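Long-range contacts in carbohydrate binding module E1 (PDB 5KLE), which binds cellulose-derived oligosaccharides such as cellopentaose, and probably helps hold associated plant-cell-wall enzymes on their substrate: residues C8-N12 against D29-Y33; K19-A25 against S89-D95; A49-T55 against Y80-A86. All blocks are in the same frame, centred on the assembly; numbering follows the deposited sequence. Where two conformers were deposited one is given.

Contact 1 of 3, residues C8-N12 against D29-Y33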
loop_
_atom_site.group_PDB
_atom_site.type_symbol
_atom_site.label_atom_id
_atom_site.label_comp_id
_atom_site.label_asym_id
_atom_site.label_seq_id
_atom_site.Cartn_x
_atom_site.Cartn_y
_atom_site.Cartn_z
ATOM N N CYS A 8 -11.483 0.660 -4.024
ATOM C CA CYS A 8 -10.316 -0.140 -4.364
ATOM C C CYS A 8 -10.580 -1.569 -3.940
ATOM O O CYS A 8 -10.942 -1.824 -2.780
ATOM C CB CYS A 8 -9.085 0.435 -3.634
ATOM S SG CYS A 8 -7.570 -0.577 -3.718
ATOM N N GLY A 9 -10.415 -2.499 -4.874
ATOM C CA GLY A 9 -10.645 -3.894 -4.540
ATOM C C GLY A 9 -10.345 -4.799 -5.708
ATOM O O GLY A 9 -9.753 -4.382 -6.709
ATOM N N SER A 10 -10.779 -6.057 -5.564
ATOM C CA SER A 10 -10.389 -7.054 -6.560
ATOM C C SER A 10 -10.933 -6.778 -7.954
ATOM O O SER A 10 -10.462 -7.416 -8.902
ATOM C CB SER A 10 -10.795 -8.458 -6.125
ATOM O OG SER A 10 -12.239 -8.594 -6.089
ATOM N N GLY A 11 -11.921 -5.896 -8.115
ATOM C CA GLY A 11 -12.425 -5.614 -9.452
ATOM C C GLY A 11 -11.820 -4.385 -10.143
ATOM O O GLY A 11 -12.181 -4.125 -11.299
ATOM N N ASN A 12 -10.927 -3.620 -9.485
ATOM C CA ASN A 12 -10.447 -2.397 -10.118
ATOM C C ASN A 12 -9.028 -2.004 -9.692
ATOM O O ASN A 12 -8.669 -0.814 -9.797
ATOM C CB ASN A 12 -11.480 -1.253 -9.921
ATOM C CG ASN A 12 -11.681 -0.878 -8.466
ATOM O OD1 ASN A 12 -10.917 -1.284 -7.592
ATOM N ND2 ASN A 12 -12.690 -0.041 -8.214
ATOM N N ASP A 29 -3.819 5.310 -6.658
ATOM C CA ASP A 29 -3.557 3.935 -7.081
ATOM C C ASP A 29 -4.251 2.948 -6.143
ATOM O O ASP A 29 -4.516 3.253 -4.979
ATOM C CB ASP A 29 -2.043 3.643 -7.040
ATOM C CG ASP A 29 -1.274 4.162 -8.259
ATOM O OD1 ASP A 29 -1.877 4.486 -9.313
ATOM O OD2 ASP A 29 -0.026 4.220 -8.136
ATOM N N CYS A 30 -4.555 1.754 -6.673
ATOM C CA CYS A 30 -5.173 0.649 -5.944
ATOM C C CYS A 30 -4.311 -0.584 -6.199
ATOM O O CYS A 30 -4.309 -1.116 -7.322
ATOM C CB CYS A 30 -6.594 0.436 -6.466
ATOM S SG CYS A 30 -7.398 -1.022 -5.704
ATOM N N ILE A 31 -3.545 -0.999 -5.181
ATOM C CA ILE A 31 -2.475 -1.984 -5.332
ATOM C C ILE A 31 -2.965 -3.324 -4.784
ATOM O O ILE A 31 -3.398 -3.404 -3.619
ATOM C CB ILE A 31 -1.231 -1.563 -4.526
ATOM C CG1 ILE A 31 -0.879 -0.090 -4.748
ATOM C CG2 ILE A 31 -0.033 -2.534 -4.833
ATOM C CD1 ILE A 31 -0.569 0.192 -6.102
ATOM N N LYS A 32 -2.808 -4.402 -5.559
ATOM C CA LYS A 32 -3.023 -5.753 -5.055
ATOM C C LYS A 32 -1.703 -6.257 -4.472
ATOM O O LYS A 32 -0.653 -6.136 -5.113
ATOM C CB LYS A 32 -3.435 -6.683 -6.195
ATOM C CG LYS A 32 -3.698 -8.131 -5.758
ATOM C CD LYS A 32 -3.994 -9.046 -6.957
ATOM C CE LYS A 32 -4.265 -10.468 -6.515
ATOM N NZ LYS A 32 -4.791 -11.246 -7.698
ATOM N N TYR A 33 -1.763 -6.843 -3.274
ATOM C CA TYR A 33 -0.579 -7.468 -2.677
ATOM C C TYR A 33 -1.019 -8.710 -1.922
ATOM O O TYR A 33 -1.874 -8.614 -1.029
ATOM C CB TYR A 33 0.123 -6.513 -1.696
ATOM C CG TYR A 33 1.351 -7.119 -1.055
ATOM C CD1 TYR A 33 2.453 -7.464 -1.828
ATOM C CD2 TYR A 33 1.406 -7.390 0.325
ATOM C CE1 TYR A 33 3.573 -8.059 -1.253
ATOM C CE2 TYR A 33 2.551 -7.981 0.922
ATOM C CZ TYR A 33 3.622 -8.325 0.113
ATOM O OH TYR A 33 4.777 -8.892 0.629
#

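Contact 2 of 3, residues K19-A25 against S89-D95. With BGC (beta-D-glucopyranose), chain B; BGC (beta-D-glucopyranose), chain C.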
loop_
_atom_site.group_PDB
_atom_site.type_symbol
_atom_site.label_atom_id
_atom_site.label_comp_id
_atom_site.label_asym_id
_atom_site.label_seq_id
_atom_site.Cartn_x
_atom_site.Cartn_y
_atom_site.Cartn_z
ATOM N N LYS A 19 6.505 -8.979 -3.393
ATOM C CA LYS A 19 7.153 -8.893 -2.081
ATOM C C LYS A 19 8.560 -8.331 -2.204
ATOM O O LYS A 19 9.415 -8.907 -2.898
ATOM C CB LYS A 19 7.197 -10.292 -1.436
ATOM C CG LYS A 19 7.817 -10.338 -0.055
ATOM C CD LYS A 19 7.721 -11.777 0.453
ATOM C CE LYS A 19 8.180 -11.950 1.910
ATOM N NZ LYS A 19 9.586 -11.517 2.126
ATOM N N GLY A 20 8.792 -7.204 -1.536
ATOM C CA GLY A 20 10.115 -6.613 -1.454
ATOM C C GLY A 20 10.585 -5.837 -2.664
ATOM O O GLY A 20 11.731 -5.377 -2.636
ATOM N N VAL A 21 9.748 -5.665 -3.706
ATOM C CA VAL A 21 10.167 -5.085 -4.996
ATOM C C VAL A 21 9.568 -3.681 -5.117
ATOM O O VAL A 21 8.342 -3.525 -5.179
ATOM C CB VAL A 21 9.736 -5.978 -6.176
ATOM C CG1 VAL A 21 10.059 -5.315 -7.509
ATOM C CG2 VAL A 21 10.403 -7.359 -6.077
ATOM N N GLU A 22 10.431 -2.662 -5.196
ATOM C CA GLU A 22 9.957 -1.283 -5.281
ATOM C C GLU A 22 9.262 -1.005 -6.614
ATOM O O GLU A 22 9.608 -1.571 -7.669
ATOM C CB GLU A 22 11.108 -0.291 -5.108
ATOM C CG GLU A 22 11.597 -0.121 -3.683
ATOM C CD GLU A 22 12.372 1.181 -3.487
ATOM O OE1 GLU A 22 12.362 1.700 -2.362
ATOM O OE2 GLU A 22 12.971 1.689 -4.463
ATOM N N PHE A 23 8.284 -0.103 -6.568
ATOM C CA PHE A 23 7.580 0.321 -7.771
ATOM C C PHE A 23 7.156 1.776 -7.587
ATOM O O PHE A 23 7.083 2.280 -6.470
ATOM C CB PHE A 23 6.412 -0.620 -8.101
ATOM C CG PHE A 23 5.318 -0.616 -7.067
ATOM C CD1 PHE A 23 5.391 -1.403 -5.922
ATOM C CD2 PHE A 23 4.217 0.224 -7.234
ATOM C CE1 PHE A 23 4.341 -1.381 -4.977
ATOM C CE2 PHE A 23 3.189 0.259 -6.312
ATOM C CZ PHE A 23 3.248 -0.524 -5.179
ATOM N N SER A 24 6.911 2.456 -8.696
ATOM C CA SER A 24 6.483 3.849 -8.657
ATOM C C SER A 24 4.996 3.928 -8.373
ATOM O O SER A 24 4.200 3.240 -9.031
ATOM C CB SER A 24 6.745 4.502 -10.014
ATOM O OG SER A 24 6.449 5.885 -9.956
ATOM N N ALA A 25 4.619 4.752 -7.388
ATOM C CA ALA A 25 3.246 4.822 -6.891
ATOM C C ALA A 25 2.771 6.262 -6.870
ATOM O O ALA A 25 3.580 7.195 -6.713
ATOM C CB ALA A 25 3.181 4.264 -5.477
ATOM N N SER A 89 4.691 11.399 -7.320
ATOM C CA SER A 89 5.015 9.976 -7.411
ATOM C C SER A 89 6.243 9.639 -6.566
ATOM O O SER A 89 7.164 10.453 -6.381
ATOM C CB SER A 89 5.229 9.544 -8.869
ATOM O OG SER A 89 6.415 10.145 -9.430
ATOM N N PHE A 90 6.255 8.420 -6.040
ATOM C CA PHE A 90 7.319 8.022 -5.126
ATOM C C PHE A 90 7.553 6.528 -5.287
ATOM O O PHE A 90 6.711 5.814 -5.841
ATOM C CB PHE A 90 6.967 8.393 -3.657
ATOM C CG PHE A 90 5.706 7.710 -3.127
ATOM C CD1 PHE A 90 4.416 8.130 -3.500
ATOM C CD2 PHE A 90 5.809 6.690 -2.227
ATOM C CE1 PHE A 90 3.266 7.476 -2.979
ATOM C CE2 PHE A 90 4.681 6.049 -1.708
ATOM C CZ PHE A 90 3.408 6.422 -2.088
ATOM N N ASN A 91 8.711 6.032 -4.832
ATOM C CA ASN A 91 8.990 4.593 -4.937
ATOM C C ASN A 91 8.678 3.927 -3.600
ATOM O O ASN A 91 9.203 4.335 -2.556
ATOM C CB ASN A 91 10.453 4.326 -5.293
ATOM C CG ASN A 91 10.786 4.711 -6.706
ATOM O OD1 ASN A 91 9.926 4.695 -7.600
ATOM N ND2 ASN A 91 12.064 4.989 -6.943
ATOM N N VAL A 92 7.863 2.871 -3.641
ATOM C CA VAL A 92 7.392 2.206 -2.428
ATOM C C VAL A 92 7.573 0.709 -2.600
ATOM O O VAL A 92 7.563 0.204 -3.727
ATOM C CB VAL A 92 5.914 2.567 -2.151
ATOM C CG1 VAL A 92 5.004 1.929 -3.191
ATOM C CG2 VAL A 92 5.512 2.158 -0.734
ATOM N N LYS A 93 7.761 -0.013 -1.478
ATOM C CA LYS A 93 7.674 -1.478 -1.513
ATOM C C LYS A 93 6.814 -2.007 -0.381
ATOM O O LYS A 93 6.716 -1.396 0.682
ATOM C CB LYS A 93 9.022 -2.196 -1.545
ATOM C CG LYS A 93 9.986 -1.773 -0.462
ATOM C CD LYS A 93 11.280 -2.553 -0.698
ATOM C CE LYS A 93 12.425 -2.063 0.110
ATOM N NZ LYS A 93 13.659 -2.885 -0.218
ATOM N N PHE A 94 6.145 -3.127 -0.663
ATOM C CA PHE A 94 5.374 -3.869 0.326
ATOM C C PHE A 94 6.117 -5.165 0.640
ATOM O O PHE A 94 6.707 -5.782 -0.251
ATOM C CB PHE A 94 3.977 -4.231 -0.206
ATOM C CG PHE A 94 3.098 -3.039 -0.547
ATOM C CD1 PHE A 94 3.419 -1.737 -0.152
ATOM C CD2 PHE A 94 1.938 -3.240 -1.277
ATOM C CE1 PHE A 94 2.583 -0.634 -0.494
ATOM C CE2 PHE A 94 1.094 -2.166 -1.607
ATOM C CZ PHE A 94 1.420 -0.857 -1.214
ATOM N N ASP A 95 6.091 -5.579 1.918
ATOM C CA ASP A 95 6.788 -6.781 2.370
ATOM C C ASP A 95 6.011 -7.347 3.559
ATOM O O ASP A 95 4.982 -6.794 3.975
ATOM C CB ASP A 95 8.262 -6.449 2.715
ATOM C CG ASP A 95 9.243 -7.620 2.472
ATOM O OD1 ASP A 95 8.883 -8.801 2.642
ATOM O OD2 ASP A 95 10.426 -7.342 2.136
HETATM C C2 BGC B . 18.117 3.193 0.928
HETATM C C3 BGC B . 17.728 4.346 -0.047
HETATM C C4 BGC B . 17.158 3.796 -1.290
HETATM C C5 BGC B . 16.050 2.753 -1.041
HETATM C C6 BGC B . 15.654 2.227 -2.391
HETATM C C1 BGC B . 16.940 2.261 1.059
HETATM O O2 BGC B . 18.519 3.518 2.221
HETATM O O3 BGC B . 18.903 4.918 -0.540
HETATM O O4 BGC B . 16.709 4.787 -2.184
HETATM O O5 BGC B . 16.599 1.781 -0.194
HETATM O O6 BGC B . 15.037 0.944 -2.224
HETATM C C2 BGC C . 15.319 -1.607 2.950
HETATM C C3 BGC C . 16.129 -0.859 1.932
HETATM C C4 BGC C . 16.490 0.524 2.469
HETATM C C5 BGC C . 17.175 0.399 3.765
HETATM C C6 BGC C . 17.325 1.726 4.464
HETATM C C1 BGC C . 16.074 -1.644 4.277
HETATM O O2 BGC C . 15.051 -2.915 2.470
HETATM O O3 BGC C . 15.366 -0.760 0.743
HETATM O O4 BGC C . 17.366 1.133 1.647
HETATM O O5 BGC C . 16.438 -0.382 4.665
HETATM O O6 BGC C . 17.632 1.489 5.795
HETATM O O HOH W 1 11.666 -9.379 0.708
HETATM O O HOH W 2 6.326 -4.202 -3.358
HETATM O O HOH W 3 11.863 4.212 -1.897
HETATM O O HOH W 4 14.202 4.042 -5.375
HETATM O O HOH W 5 8.211 8.097 -9.971
#

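Contact 3 of 3, residues A49-T55 against Y80-A86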
loop_
_atom_site.group_PDB
_atom_site.type_symbol
_atom_site.label_atom_id
_atom_site.label_comp_id
_atom_site.label_asym_id
_atom_site.label_seq_id
_atom_site.Cartn_x
_atom_site.Cartn_y
_atom_site.Cartn_z
ATOM N N ALA A 49 5.666 12.036 1.944
ATOM C CA ALA A 49 4.704 11.428 2.854
ATOM C C ALA A 49 3.536 10.812 2.093
ATOM O O ALA A 49 3.072 11.358 1.084
ATOM C CB ALA A 49 4.150 12.499 3.788
ATOM N N SER A 50 3.047 9.670 2.585
ATOM C CA SER A 50 1.921 8.988 1.950
ATOM C C SER A 50 0.965 8.394 2.983
ATOM O O SER A 50 1.315 8.215 4.152
ATOM C CB SER A 50 2.427 7.890 0.979
ATOM O OG SER A 50 3.207 6.918 1.662
ATOM N N SER A 51 -0.263 8.093 2.549
ATOM C CA SER A 51 -1.232 7.427 3.419
ATOM C C SER A 51 -2.054 6.421 2.620
ATOM O O SER A 51 -2.211 6.559 1.406
ATOM C CB SER A 51 -2.132 8.410 4.158
ATOM O OG SER A 51 -3.048 9.040 3.287
ATOM N N TYR A 52 -2.599 5.419 3.331
ATOM C CA TYR A 52 -3.223 4.249 2.718
ATOM C C TYR A 52 -4.433 3.765 3.506
ATOM O O TYR A 52 -4.502 3.900 4.737
ATOM C CB TYR A 52 -2.245 3.036 2.730
ATOM C CG TYR A 52 -0.861 3.364 2.191
ATOM C CD1 TYR A 52 -0.513 3.073 0.857
ATOM C CD2 TYR A 52 0.083 4.046 2.988
ATOM C CE1 TYR A 52 0.738 3.415 0.349
ATOM C CE2 TYR A 52 1.347 4.420 2.464
ATOM C CZ TYR A 52 1.668 4.055 1.152
ATOM O OH TYR A 52 2.903 4.425 0.611
ATOM N N ASN A 53 -5.367 3.161 2.788
ATOM C CA ASN A 53 -6.473 2.392 3.373
ATOM C C ASN A 53 -6.466 0.995 2.767
ATOM O O ASN A 53 -6.404 0.856 1.537
ATOM C CB ASN A 53 -7.849 2.992 3.037
ATOM C CG ASN A 53 -8.115 4.326 3.716
ATOM O OD1 ASN A 53 -7.524 4.642 4.743
ATOM N ND2 ASN A 53 -9.063 5.105 3.158
ATOM N N ILE A 54 -6.584 -0.039 3.611
ATOM C CA ILE A 54 -6.679 -1.422 3.135
ATOM C C ILE A 54 -8.149 -1.808 3.087
ATOM O O ILE A 54 -8.876 -1.627 4.081
ATOM C CB ILE A 54 -5.908 -2.381 4.061
ATOM C CG1 ILE A 54 -4.426 -2.038 4.027
ATOM C CG2 ILE A 54 -6.173 -3.841 3.670
ATOM C CD1 ILE A 54 -3.545 -2.891 4.936
ATOM N N THR A 55 -8.606 -2.337 1.947
ATOM C CA THR A 55 -10.033 -2.668 1.825
ATOM C C THR A 55 -10.414 -3.722 2.858
ATOM O O THR A 55 -9.751 -4.752 2.993
ATOM C CB THR A 55 -10.334 -3.149 0.414
ATOM O OG1 THR A 55 -9.918 -2.101 -0.475
ATOM C CG2 THR A 55 -11.863 -3.405 0.223
ATOM N N TYR A 80 -6.022 -5.394 -0.858
ATOM C CA TYR A 80 -6.157 -4.277 -1.789
ATOM C C TYR A 80 -5.899 -2.982 -1.030
ATOM O O TYR A 80 -6.624 -2.656 -0.078
ATOM C CB TYR A 80 -7.529 -4.332 -2.501
ATOM C CG TYR A 80 -7.610 -5.610 -3.322
ATOM C CD1 TYR A 80 -7.033 -5.682 -4.615
ATOM C CD2 TYR A 80 -8.066 -6.807 -2.755
ATOM C CE1 TYR A 80 -7.026 -6.846 -5.317
ATOM C CE2 TYR A 80 -8.039 -7.988 -3.477
ATOM C CZ TYR A 80 -7.537 -8.005 -4.750
ATOM O OH TYR A 80 -7.548 -9.207 -5.420
ATOM N N ILE A 81 -4.853 -2.272 -1.429
ATOM C CA ILE A 81 -4.323 -1.130 -0.690
ATOM C C ILE A 81 -4.465 0.122 -1.559
ATOM O O ILE A 81 -3.808 0.245 -2.617
ATOM C CB ILE A 81 -2.871 -1.387 -0.275
ATOM C CG1 ILE A 81 -2.819 -2.750 0.450
ATOM C CG2 ILE A 81 -2.359 -0.243 0.593
ATOM C CD1 ILE A 81 -1.474 -3.118 1.050
ATOM N N LYS A 82 -5.337 1.049 -1.135
ATOM C CA LYS A 82 -5.518 2.327 -1.830
ATOM C C LYS A 82 -4.519 3.351 -1.302
ATOM O O LYS A 82 -4.381 3.526 -0.075
ATOM C CB LYS A 82 -6.936 2.872 -1.632
ATOM C CG LYS A 82 -7.122 4.198 -2.389
ATOM C CD LYS A 82 -8.572 4.569 -2.560
ATOM C CE LYS A 82 -8.670 5.845 -3.423
ATOM N NZ LYS A 82 -10.032 6.393 -3.328
ATOM N N ILE A 83 -3.857 4.061 -2.220
ATOM C CA ILE A 83 -2.999 5.196 -1.864
ATOM C C ILE A 83 -3.896 6.431 -1.766
ATOM O O ILE A 83 -4.380 6.961 -2.769
ATOM C CB ILE A 83 -1.835 5.387 -2.841
ATOM C CG1 ILE A 83 -1.076 4.064 -2.979
ATOM C CG2 ILE A 83 -0.886 6.482 -2.308
ATOM C CD1 ILE A 83 0.196 4.145 -3.788
ATOM N N VAL A 84 -4.143 6.866 -0.538
ATOM C CA VAL A 84 -5.117 7.918 -0.281
ATOM C C VAL A 84 -4.536 9.276 -0.610
ATOM O O VAL A 84 -5.228 10.145 -1.163
ATOM C CB VAL A 84 -5.587 7.828 1.184
ATOM C CG1 VAL A 84 -6.476 9.033 1.503
ATOM C CG2 VAL A 84 -6.374 6.525 1.394
ATOM N N SER A 85 -3.269 9.504 -0.260
ATOM C CA SER A 85 -2.676 10.818 -0.454
ATOM C C SER A 85 -1.180 10.637 -0.654
ATOM O O SER A 85 -0.569 9.712 -0.102
ATOM C CB SER A 85 -2.950 11.742 0.742
ATOM O OG SER A 85 -2.362 11.241 1.928
ATOM N N ALA A 86 -0.597 11.553 -1.443
ATOM C CA ALA A 86 0.844 11.688 -1.685
ATOM C C ALA A 86 1.014 12.869 -2.634
ATOM O O ALA A 86 0.287 12.952 -3.633
ATOM C CB ALA A 86 1.427 10.415 -2.348
HETATM O O HOH W 6 0.156 12.217 2.639
HETATM O O HOH W 7 -8.135 -6.035 1.042
#

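Contact 1 of 3, residues C8-N12 against D29-Y33
Cys8 and Cys30 bring the two backbones to within 5.4 Å, CA to CA, the nearest approach between a loop and the start of strand 30-35. After Cys8 the chain turns back on itself: Asn12 N reaches Gly9 O at 3.1 Å, closing a type I beta turn with Ser10 and Gly11 at its corners. What joins the two segments is covalent, the disulfide between Cys8 SG and Cys30 SG at 2.0 Å, its CB-SG-SG-CB torsion a right-handed 83°. Each sulfur stands opposite the backbone N about CA-CB (chi1 171° and 175°), which carries both out from their chains to meet between them. This is a disulfide that fastens an irregular N-terminal segment to a beta sandwich, here to the five-stranded sheet, where strand 30-35 runs between strands 15-16 and 77-86. Asn12 lies at the margin of the bridge. Its OD1 accepts a bent bond from Gly9 N at 3.0 Å and stops 4.0 Å from Cys30 SG, while ND2 turns to Ser7 O, so that one amide braces the chain before and after Cys8. With an alanine in place of Asn12, Gly9 N and Ser7 O would probably lose their amide partner and the turn could shift against the disulfide. On the strand side, Asn14 OD1 takes the N-H of Cys30, and the Cys30 side chain rests against Phe13.

Contact 2 of 3, residues K19-A25 against S89-D95
Part of the glycan-binding site is built where Glu22, just ahead of edge strand 23-25, lies against Lys93 of strand 90-96 in the four-stranded antiparallel sheet. Their stems meet at Glu22 CG and Lys93 CD, 3.9 Å apart, and the polar ends part toward two glucose units. Lys93 runs fully extended beyond CG, and its NZ donates to O3 of the chain C glucose at 2.9 Å and to O2 of the same ring at 3.0 Å. Glu22, in one of its two modelled conformers, takes the O6 hydroxyl of the chain B glucose on OE1. Farther along, Lys19 bends at its last torsion (chi4 -59°) to set NZ on the syn lone pair of Asp95 OD1, a 2.9 Å salt bridge.

Phe23 with Val92 and Ala25 with Phe90 are antiparallel hydrogen-bonded pairs, with Ser24 and Asn91 the non-hydrogen-bonded pair between them. On the inner face the contact turns apolar. Val92 CG1 sits over the Phe23 ring, 3.9 Å from its centroid, and Ala25 CB covers the Phe90 ring at 4.2 Å from its centroid. The Phe23 edge meets the Phe94 face in a T-shaped pair, planes at 85°, for the Phe94 conformer described.

Strand 40-44 flanks 90-96 on its other side through the backbones of Lys93 and Asp95, while across the sandwich Ile31 meets Phe23 and Tyr52 meets Phe90 and Val92.

Contact 3 of 3, residues A49-T55 against Y80-A86
Ser51 faces both Val84 and Ser85 in a classic beta bulge, the one break in register along strand 50-54 and its antiparallel partner, segment 80-86, in the five-stranded sheet. Ser51 N bonds to Ser85 O, while Ser51 O takes Val84 N at 2.8 Å with the donor tilted well off the carbonyl plane. Beyond the bulge the ladder is regular, through Asn53 with Lys82.

On the interior face, Tyr52 fills the hollow between two isoleucines. Its ring lies alongside Ile83, CE1 to CG1 at 3.8 Å, and slants across Ile81, Tyr52 CD1 lying 3.8 Å from Ile81 CG2. Ile54 continues the row, its CG1 4.0 Å from Ile81 CG1; both distances hold for the Ile81 conformer described. With CG beside the backbone N (chi1 -50°) the Tyr52 ring leans back toward Ser50, and OH donates to Ser50 OG at 2.7 Å. Phe90 and Val92 of the other sheet close over Tyr52.

The outer face has a smaller fit: at the bulge Val84 points toward strand 50-54, and its CG2 methyl rests over the flat amide of Asn53, 3.5 Å from ND2, while Asn53 OD1 bonds to Gly60 N. Next to it, Ser51 OG and Ser85 OG share a hydrogen bond of 2.7 Å.

The three contacts show how one beta sandwich distributes its chemistry. Contacts 1 and 3 share the five-stranded sheet, where strands 30-35 and 77-86 are neighbours bonded through Ile31 and Ile81; contact 2 belongs to the facing four-stranded sheet. The sandwich interior lies between contacts 2 and 3, where Ala25 meets Ile83, and Ile31 of contact 1 reaches Phe94. Both are partly buried: contact 3 has an apolar row inside and a mixed, mostly polar outer side, whereas contact 2 exposes its sugar-binding side, where two outward polar side chains, Glu22 and Lys93, bind the sugar. Contact 1, small and largely buried, relies on a covalent bond, and Cys8 O also meets Thr55 of contact 3.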